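HIT domain-containing protein (Sulfolobus tokodaii, PDB 2EO4) belongs to the histidine triad family, binds zinc and probably acts as a nucleotide-binding hydrolase, perhaps with adenylylsulfatase activity. Local coordinates at the interface of chains A and B. Numbering follows the deposited sequence. Chains: chain A/B, 150aa long hypothetical histidine triad nucleotide-binding protein.

The interface of chains A and B. Residues chain A 63, 66-67, 70, 78, 80; chain B 47-48, 84.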
loop_
_atom_site.group_PDB
_atom_site.type_symbol
_atom_site.label_atom_id
_atom_site.label_comp_id
_atom_site.label_asym_id
_atom_site.label_seq_id
_atom_site.Cartn_x
_atom_site.Cartn_y
_atom_site.Cartn_z
ATOM N N LYS A 63 4.604 1.711 -8.794
ATOM C CA LYS A 63 5.827 2.519 -8.769
ATOM C C LYS A 63 5.882 3.469 -9.968
ATOM O O LYS A 63 6.104 4.669 -9.813
ATOM C CB LYS A 63 7.083 1.640 -8.785
ATOM C CG LYS A 63 8.378 2.468 -8.809
ATOM C CD LYS A 63 9.642 1.611 -8.857
ATOM C CE LYS A 63 10.881 2.496 -8.987
ATOM N NZ LYS A 63 12.165 1.728 -8.954
ATOM N N SER A 66 3.196 6.166 -9.791
ATOM C CA SER A 66 3.501 7.086 -8.700
ATOM C C SER A 66 4.595 8.062 -9.141
ATOM O O SER A 66 4.492 9.266 -8.907
ATOM C CB SER A 66 3.960 6.320 -7.451
ATOM O OG SER A 66 2.890 5.573 -6.881
ATOM N N LEU A 67 5.648 7.546 -9.769
ATOM C CA LEU A 67 6.721 8.421 -10.236
ATOM C C LEU A 67 6.145 9.428 -11.227
ATOM O O LEU A 67 6.474 10.616 -11.186
ATOM C CB LEU A 67 7.833 7.603 -10.900
ATOM C CG LEU A 67 8.759 6.843 -9.946
ATOM C CD1 LEU A 67 9.641 5.875 -10.720
ATOM C CD2 LEU A 67 9.606 7.842 -9.164
ATOM N N LYS A 70 3.962 12.090 -9.320
ATOM C CA LYS A 70 4.786 12.989 -8.523
ATOM C C LYS A 70 5.430 14.047 -9.410
ATOM O O LYS A 70 5.483 15.226 -9.057
ATOM C CB LYS A 70 5.875 12.219 -7.773
ATOM C CG LYS A 70 6.715 13.119 -6.874
ATOM C CD LYS A 70 7.809 12.368 -6.132
ATOM C CE LYS A 70 8.603 13.331 -5.252
ATOM N NZ LYS A 70 9.784 12.688 -4.619
ATOM N N LEU A 78 3.802 11.303 -1.437
ATOM C CA LEU A 78 2.677 10.505 -1.913
ATOM C C LEU A 78 2.278 9.518 -0.833
ATOM O O LEU A 78 3.135 8.982 -0.136
ATOM C CB LEU A 78 3.059 9.695 -3.152
ATOM C CG LEU A 78 3.567 10.403 -4.410
ATOM C CD1 LEU A 78 4.091 9.345 -5.377
ATOM C CD2 LEU A 78 2.455 11.224 -5.044
ATOM N N LEU A 80 0.390 5.965 -0.389
ATOM C CA LEU A 80 -0.085 4.799 -1.132
ATOM C C LEU A 80 -0.862 3.921 -0.162
ATOM O O LEU A 80 -0.388 3.645 0.941
ATOM C CB LEU A 80 1.077 3.978 -1.688
ATOM C CG LEU A 80 2.089 4.691 -2.579
ATOM C CD1 LEU A 80 3.006 3.657 -3.215
ATOM C CD2 LEU A 80 1.371 5.504 -3.628
ATOM N N TYR B 47 9.252 3.771 -1.070
ATOM C CA TYR B 47 8.746 2.864 -2.098
ATOM C C TYR B 47 9.303 3.132 -3.499
ATOM O O TYR B 47 9.600 2.202 -4.248
ATOM C CB TYR B 47 7.212 2.956 -2.118
ATOM C CG TYR B 47 6.508 1.891 -2.931
ATOM C CD1 TYR B 47 6.336 2.029 -4.308
ATOM C CD2 TYR B 47 5.993 0.752 -2.314
ATOM C CE1 TYR B 47 5.662 1.061 -5.052
ATOM C CE2 TYR B 47 5.318 -0.222 -3.047
ATOM C CZ TYR B 47 5.155 -0.062 -4.411
ATOM O OH TYR B 47 4.485 -1.024 -5.130
ATOM N N LEU B 48 9.449 4.405 -3.842
ATOM C CA LEU B 48 9.933 4.792 -5.164
ATOM C C LEU B 48 11.408 4.502 -5.425
ATOM O O LEU B 48 11.837 4.449 -6.582
ATOM C CB LEU B 48 9.659 6.281 -5.389
ATOM C CG LEU B 48 8.211 6.716 -5.135
ATOM C CD1 LEU B 48 8.079 8.205 -5.385
ATOM C CD2 LEU B 48 7.263 5.935 -6.036
ATOM N N ILE B 84 5.450 8.120 1.373
ATOM C CA ILE B 84 6.634 8.599 0.671
ATOM C C ILE B 84 6.767 10.097 0.919
ATOM O O ILE B 84 5.988 10.884 0.391
ATOM C CB ILE B 84 6.506 8.360 -0.847
ATOM C CG1 ILE B 84 6.335 6.864 -1.128
ATOM C CG2 ILE B 84 7.740 8.892 -1.563
ATOM C CD1 ILE B 84 5.759 6.569 -2.512
#
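A:Leu78 and B:Ile84 pair as an antiparallel beta bridge, with A:Leu78 N giving a hydrogen bond to B:Ile84 O (2.9 Å) and B:Ile84 N returning one to A:Leu78 O (2.9 Å). The bridge joins strand 77-84 of one chain to its counterpart in the other, and illustrates how a two-fold assembly can unite a sheet edge with apolar side chains set against a helix. HIT proteins of the HINT type commonly form dimers that continue a sheet from one subunit to the next, so this arrangement is likely to be the biological one.

B:Leu48, on the 3-10 helix 47-49, enters between helix 52-72 and strand 77-84 of chain A and buries 102 Å² there. Its two methyls diverge: CD2 presses on the helix at A:Ser66 CB, 3.6 Å away, while CD1 lies 4.1 Å from A:Leu78 CD1, the two side chains meeting roughly at right angles. A:Leu67 runs alongside in the opposite sense, bringing its CD2 near B:Leu48 CB. A:Lys63, CG anti to its backbone N (chi1 178°) and extended beyond, carries its aliphatic stem past the carbonyl of B:Leu48.

Next to this wedge, A:Leu80 lays CD1 over one face of the B:Tyr47 ring, 4.0 Å from its centroid and displaced toward the rim, a CH-pi contact. The backbone N of A:Lys63 meets the same ring at its edge. An alanine in place of B:Tyr47 would probably leave A:Leu80 CD1 without its aromatic cover and open a gap beside the helix. B:Ile84 meets the same leucine from another direction: its CD1 lies 4.1 Å from A:Leu80 CD1, the methyl that also rests on the tyrosine ring.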